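Local coordinates for protein glycosyl hydrolase (Rhizobium leguminosarum bv. trifolii, PDB 5NDX) that probably hydrolyses O-glycosidic bonds as a family 39 glycoside hydrolase, a bacterial relative of human alpha-L-iduronidase, at residues Y140-D148 with K157-A165. The protein carries 2 engineered substitutions. Sequence-based numbering, arbitrary orientation.
Sequences YFETTNQAD and KGYTNYYDA. Engineered in segment 140-148: Gln-146 (natural residue Glu). With 8U8 ((2~{R},3~{S},4~{S},5~{R},6~{S})-6-(4-methyl-2-oxidanylidene-chromen-7-yl)oxy-3,4,5-tris(oxidanyl)oxane-2-carboxylic acid), chain N; 8U8 ((2~{R},3~{S},4~{S},5~{R},6~{S})-6-(4-methyl-2-oxidanylidene-chromen-7-yl)oxy-3,4,5-tris(oxidanyl)oxane-2-carboxylic acid), chain M.
Thr-144 and Thr-143 meet three tyrosines of helix 155-171 in the loop following strand 140-142; Tyr-159 and Tyr-162 face the loop, while Tyr-163 reaches it with its ring edge. The tight part is centred on Tyr-162, whose phenol oxygen accepts the backbone N-H of Thr-144, 2.6 Å from N to OH and bent to 133°. That one bond holds the oxygen on this side, and CB of Thr-144 is simply packed closely against it. A long, flat side chain with a polar end suits this place: Tyr-162 OH is also hydrogen-bonded to Leu-96 O and so ties two loops together.

Thr-143 wedges between the other two rings. Its chi1 of 57° tucks OG1 in beside both backbone N and C and sends CG2 anti to the carbonyl carbon, to the edge of Tyr-163 in the ring plane, 3.4 Å from CD1. OG1 lies 3.2 Å from Tyr-159 OH, at most a weak hydrogen bond, since its proton may go to another acceptor. A small residue with one polar and one methyl branch suits both neighbours. Farther along, CB of Ala-147 presses obliquely on Tyr-159, 3.2 Å from CE1, where a lone methyl allows close approach.

Against this buried side, the loop's looser face carries partly exposed Asn-145 and the engineered, poorly ordered Gln-146 (Glu naturally, predicted as the proton donor). Both point away from the tyrosines and add almost nothing to the contact; Asn-145 ND2 and Gln-146 NE2 donate to O3 of one 8U8, at 3.0 and 3.1 Å respectively. At the strand, the coumarin of the second 8U8 lies over one face of the Tyr-140 ring, C12 above its centre.

The contact belongs to a beta-alpha-beta unit of the TIM barrel: strand 140-142 runs between parallel strands 91-95 and 179-184, and helix 155-171 packs outside them, with Tyr-159 and Tyr-163 also touching strand 179-184 and helix 190-200.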
loop_
_atom_site.group_PDB
_atom_site.type_symbol
_atom_site.label_atom_id
_atom_site.label_comp_id
_atom_site.label_asym_id
_atom_site.label_seq_id
_atom_site.Cartn_x
_atom_site.Cartn_y
_atom_site.Cartn_z
ATOM N N TYR A 140 -4.482 -14.883 1.913
ATOM C CA TYR A 140 -5.721 -14.858 2.704
ATOM C C TYR A 140 -6.871 -14.905 1.723
ATOM O O TYR A 140 -6.801 -14.291 0.684
ATOM C CB TYR A 140 -5.817 -13.637 3.632
ATOM C CG TYR A 140 -4.746 -13.652 4.678
ATOM C CD1 TYR A 140 -3.480 -13.178 4.401
ATOM C CD2 TYR A 140 -4.976 -14.206 5.927
ATOM C CE1 TYR A 140 -2.458 -13.264 5.351
ATOM C CE2 TYR A 140 -3.965 -14.263 6.909
ATOM C CZ TYR A 140 -2.701 -13.829 6.614
ATOM O OH TYR A 140 -1.687 -13.903 7.590
ATOM N N PHE A 141 -7.910 -15.668 2.061
ATOM C CA PHE A 141 -9.114 -15.769 1.255
ATOM C C PHE A 141 -10.231 -15.097 1.990
ATOM O O PHE A 141 -10.309 -15.197 3.209
ATOM C CB PHE A 141 -9.480 -17.229 0.995
ATOM C CG PHE A 141 -8.489 -17.920 0.138
ATOM C CD1 PHE A 141 -8.611 -17.861 -1.249
ATOM C CD2 PHE A 141 -7.372 -18.508 0.702
ATOM C CE1 PHE A 141 -7.660 -18.465 -2.066
ATOM C CE2 PHE A 141 -6.401 -19.086 -0.103
ATOM C CZ PHE A 141 -6.557 -19.066 -1.483
ATOM N N GLU A 142 -11.085 -14.426 1.230
ATOM C CA GLU A 142 -12.173 -13.622 1.777
ATOM C C GLU A 142 -13.455 -13.862 1.027
ATOM O O GLU A 142 -13.442 -14.150 -0.173
ATOM C CB GLU A 142 -11.872 -12.109 1.624
ATOM C CG GLU A 142 -12.601 -11.290 2.652
ATOM C CD GLU A 142 -12.375 -9.796 2.521
ATOM O OE1 GLU A 142 -11.967 -9.367 1.444
ATOM O OE2 GLU A 142 -12.640 -9.064 3.482
ATOM N N THR A 143 -14.556 -13.666 1.719
ATOM C CA THR A 143 -15.856 -13.587 1.048
ATOM C C THR A 143 -15.924 -12.423 0.064
ATOM O O THR A 143 -15.193 -11.417 0.155
ATOM C CB THR A 143 -17.001 -13.241 1.996
ATOM O OG1 THR A 143 -16.675 -11.993 2.638
ATOM C CG2 THR A 143 -17.230 -14.322 2.985
ATOM N N THR A 144 -16.883 -12.596 -0.829
ATOM C CA THR A 144 -17.213 -11.702 -1.908
ATOM C C THR A 144 -17.577 -10.419 -1.265
ATOM O O THR A 144 -18.244 -10.365 -0.206
ATOM C CB THR A 144 -18.424 -12.255 -2.776
ATOM O OG1 THR A 144 -18.374 -11.775 -4.125
ATOM C CG2 THR A 144 -19.786 -11.922 -2.144
ATOM N N ASN A 145 -17.177 -9.390 -1.969
ATOM C CA ASN A 145 -17.200 -8.046 -1.462
ATOM C C ASN A 145 -18.646 -7.603 -1.165
ATOM O O ASN A 145 -19.639 -8.149 -1.729
ATOM C CB ASN A 145 -16.542 -7.110 -2.477
ATOM C CG ASN A 145 -16.381 -5.700 -1.947
ATOM O OD1 ASN A 145 -15.768 -5.484 -0.878
ATOM N ND2 ASN A 145 -16.986 -4.729 -2.662
ATOM N N GLN A 146 -18.730 -6.639 -0.246
ATOM C CA GLN A 146 -19.969 -6.155 0.274
ATOM C C GLN A 146 -20.817 -7.401 0.503
ATOM O O GLN A 146 -20.501 -8.215 1.382
ATOM C CB GLN A 146 -20.611 -5.119 -0.670
ATOM C CG GLN A 146 -20.246 -3.671 -0.359
ATOM C CD GLN A 146 -19.265 -3.031 -1.346
ATOM O OE1 GLN A 146 -19.485 -3.043 -2.561
ATOM N NE2 GLN A 146 -18.199 -2.439 -0.820
ATOM N N ALA A 147 -21.774 -7.613 -0.388
ATOM C CA ALA A 147 -22.966 -8.379 -0.104
ATOM C C ALA A 147 -24.095 -7.595 0.641
ATOM O O ALA A 147 -25.256 -8.017 0.630
ATOM C CB ALA A 147 -22.662 -9.721 0.553
ATOM N N ASP A 148 -23.769 -6.455 1.246
ATOM C CA ASP A 148 -24.768 -5.533 1.805
ATOM C C ASP A 148 -24.752 -4.228 0.975
ATOM O O ASP A 148 -24.552 -3.144 1.513
ATOM C CB ASP A 148 -24.500 -5.310 3.302
ATOM C CG ASP A 148 -23.276 -4.560 3.544
ATOM O OD1 ASP A 148 -22.363 -4.595 2.725
ATOM O OD2 ASP A 148 -23.189 -3.955 4.564
ATOM N N LYS A 157 -29.713 -16.320 3.308
ATOM C CA LYS A 157 -29.494 -17.761 3.288
ATOM C C LYS A 157 -28.535 -18.134 2.168
ATOM O O LYS A 157 -27.662 -18.949 2.371
ATOM C CB LYS A 157 -30.812 -18.549 3.122
ATOM C CG LYS A 157 -30.900 -19.809 3.988
ATOM C CD LYS A 157 -31.510 -19.501 5.372
ATOM C CE LYS A 157 -31.898 -20.755 6.164
ATOM N NZ LYS A 157 -30.695 -21.478 6.680
ATOM N N GLY A 158 -28.741 -17.548 0.987
ATOM C CA GLY A 158 -27.813 -17.680 -0.137
ATOM C C GLY A 158 -26.369 -17.357 0.277
ATOM O O GLY A 158 -25.473 -18.146 0.005
ATOM N N TYR A 159 -26.205 -16.233 0.986
ATOM C CA TYR A 159 -24.909 -15.723 1.454
ATOM C C TYR A 159 -24.244 -16.713 2.384
ATOM O O TYR A 159 -23.085 -17.066 2.209
ATOM C CB TYR A 159 -25.036 -14.362 2.171
ATOM C CG TYR A 159 -23.665 -13.743 2.427
ATOM C CD1 TYR A 159 -22.966 -13.110 1.398
ATOM C CD2 TYR A 159 -23.025 -13.874 3.660
ATOM C CE1 TYR A 159 -21.688 -12.596 1.599
ATOM C CE2 TYR A 159 -21.752 -13.346 3.864
ATOM C CZ TYR A 159 -21.095 -12.719 2.825
ATOM O OH TYR A 159 -19.853 -12.207 2.999
ATOM N N THR A 160 -25.020 -17.183 3.342
ATOM C CA THR A 160 -24.545 -18.102 4.346
ATOM C C THR A 160 -24.171 -19.481 3.745
ATOM O O THR A 160 -23.229 -20.136 4.196
ATOM C CB THR A 160 -25.585 -18.108 5.495
ATOM O OG1 THR A 160 -24.920 -18.147 6.747
ATOM C CG2 THR A 160 -26.597 -19.216 5.386
ATOM N N ASN A 161 -24.875 -19.910 2.697
ATOM C CA ASN A 161 -24.517 -21.140 1.951
ATOM C C ASN A 161 -23.248 -20.943 1.103
ATOM O O ASN A 161 -22.457 -21.859 0.928
ATOM C CB ASN A 161 -25.611 -21.526 0.943
ATOM C CG ASN A 161 -26.907 -21.992 1.577
ATOM O OD1 ASN A 161 -26.982 -22.381 2.747
ATOM N ND2 ASN A 161 -27.936 -21.984 0.764
ATOM N N TYR A 162 -23.172 -19.779 0.475
ATOM C CA TYR A 162 -21.971 -19.327 -0.239
ATOM C C TYR A 162 -20.720 -19.380 0.664
ATOM O O TYR A 162 -19.690 -19.939 0.255
ATOM C CB TYR A 162 -22.225 -17.943 -0.857
ATOM C CG TYR A 162 -20.967 -17.144 -1.118
ATOM C CD1 TYR A 162 -20.172 -17.380 -2.253
ATOM C CD2 TYR A 162 -20.571 -16.166 -0.231
ATOM C CE1 TYR A 162 -19.015 -16.648 -2.479
ATOM C CE2 TYR A 162 -19.422 -15.434 -0.442
ATOM C CZ TYR A 162 -18.636 -15.701 -1.553
ATOM O OH TYR A 162 -17.512 -14.953 -1.715
ATOM N N TYR A 163 -20.827 -18.854 1.885
ATOM C CA TYR A 163 -19.731 -18.926 2.890
ATOM C C TYR A 163 -19.343 -20.386 3.173
ATOM O O TYR A 163 -18.160 -20.777 3.112
ATOM C CB TYR A 163 -20.103 -18.186 4.200
ATOM C CG TYR A 163 -18.922 -18.063 5.112
ATOM C CD1 TYR A 163 -17.994 -17.033 4.932
ATOM C CD2 TYR A 163 -18.646 -19.033 6.049
ATOM C CE1 TYR A 163 -16.846 -16.957 5.693
ATOM C CE2 TYR A 163 -17.517 -18.975 6.818
ATOM C CZ TYR A 163 -16.602 -17.924 6.640
ATOM O OH TYR A 163 -15.441 -17.859 7.382
ATOM N N ASP A 164 -20.362 -21.212 3.417
ATOM C CA ASP A 164 -20.186 -22.655 3.646
ATOM C C ASP A 164 -19.414 -23.322 2.541
ATOM O O ASP A 164 -18.569 -24.154 2.795
ATOM C CB ASP A 164 -21.551 -23.361 3.768
ATOM C CG ASP A 164 -22.320 -22.963 5.012
ATOM O OD1 ASP A 164 -21.680 -22.646 6.025
ATOM O OD2 ASP A 164 -23.581 -22.991 4.988
ATOM N N ALA A 165 -19.746 -22.950 1.313
ATOM C CA ALA A 165 -19.137 -23.521 0.105
ATOM C C ALA A 165 -17.680 -23.075 -0.047
ATOM O O ALA A 165 -16.803 -23.895 -0.395
ATOM C CB ALA A 165 -19.947 -23.099 -1.114
HETATM C C15 8U8 N . -6.751 -10.816 6.093
HETATM C C13 8U8 N . -5.863 -11.061 7.144
HETATM C C14 8U8 N . -6.274 -11.805 8.242
HETATM C C16 8U8 N . -5.371 -12.116 9.249
HETATM O O9 8U8 N . -5.763 -12.725 10.236
HETATM O O8 8U8 N . -4.100 -11.632 9.209
HETATM C C11 8U8 N . -3.669 -10.952 8.127
HETATM C C10 8U8 N . -2.343 -10.598 8.139
HETATM C C12 8U8 N . -4.530 -10.643 7.083
HETATM C C7 8U8 N . -3.996 -9.949 5.996
HETATM C C8 8U8 N . -2.655 -9.580 6.009
HETATM C C9 8U8 N . -1.810 -9.908 7.072
HETATM O O2 8U8 N . -0.490 -9.535 7.024
HETATM C C5 8U8 N . 0.469 -10.239 7.857
HETATM O O1 8U8 N . 0.388 -9.487 9.081
HETATM C C1 8U8 N . 1.321 -9.803 10.140
HETATM C C6 8U8 N . 1.100 -11.257 10.689
HETATM O O7 8U8 N . -0.023 -11.784 10.568
HETATM O O6 8U8 N . 2.093 -11.830 11.163
HETATM C C2 8U8 N . 2.715 -9.613 9.547
HETATM O O5 8U8 N . 3.769 -9.869 10.526
HETATM C C3 8U8 N . 2.891 -10.518 8.306
HETATM O O4 8U8 N . 4.150 -10.240 7.752
HETATM C C4 8U8 N . 1.831 -10.176 7.258
HETATM O O3 8U8 N . 1.892 -11.063 6.139
HETATM C C15 8U8 M . -23.207 1.187 -3.133
HETATM C C13 8U8 M . -22.595 1.235 -1.860
HETATM C C14 8U8 M . -23.409 1.367 -0.733
HETATM C C16 8U8 M . -22.848 1.379 0.547
HETATM O O9 8U8 M . -23.624 1.531 1.488
HETATM O O8 8U8 M . -21.482 1.279 0.731
HETATM C C11 8U8 M . -20.664 1.031 -0.344
HETATM C C10 8U8 M . -19.304 0.796 -0.115
HETATM C C12 8U8 M . -21.210 1.020 -1.656
HETATM C C7 8U8 M . -20.337 0.731 -2.722
HETATM C C8 8U8 M . -18.979 0.491 -2.489
HETATM C C9 8U8 M . -18.446 0.532 -1.189
HETATM O O2 8U8 M . -17.121 0.267 -0.906
HETATM C C5 8U8 M . -16.008 0.461 -1.863
HETATM O O1 8U8 M . -16.133 1.762 -2.458
HETATM C C1 8U8 M . -15.417 2.026 -3.602
HETATM C C6 8U8 M . -15.004 3.369 -3.392
HETATM O O7 8U8 M . -14.793 4.031 -4.401
HETATM O O6 8U8 M . -14.871 3.718 -2.233
HETATM C C2 8U8 M . -14.101 1.218 -3.815
HETATM O O5 8U8 M . -13.075 1.767 -2.962
HETATM C C3 8U8 M . -14.280 -0.350 -3.610
HETATM O O4 8U8 M . -14.115 -1.002 -4.822
HETATM C C4 8U8 M . -15.667 -0.697 -2.982
HETATM O O3 8U8 M . -15.621 -2.104 -2.508
#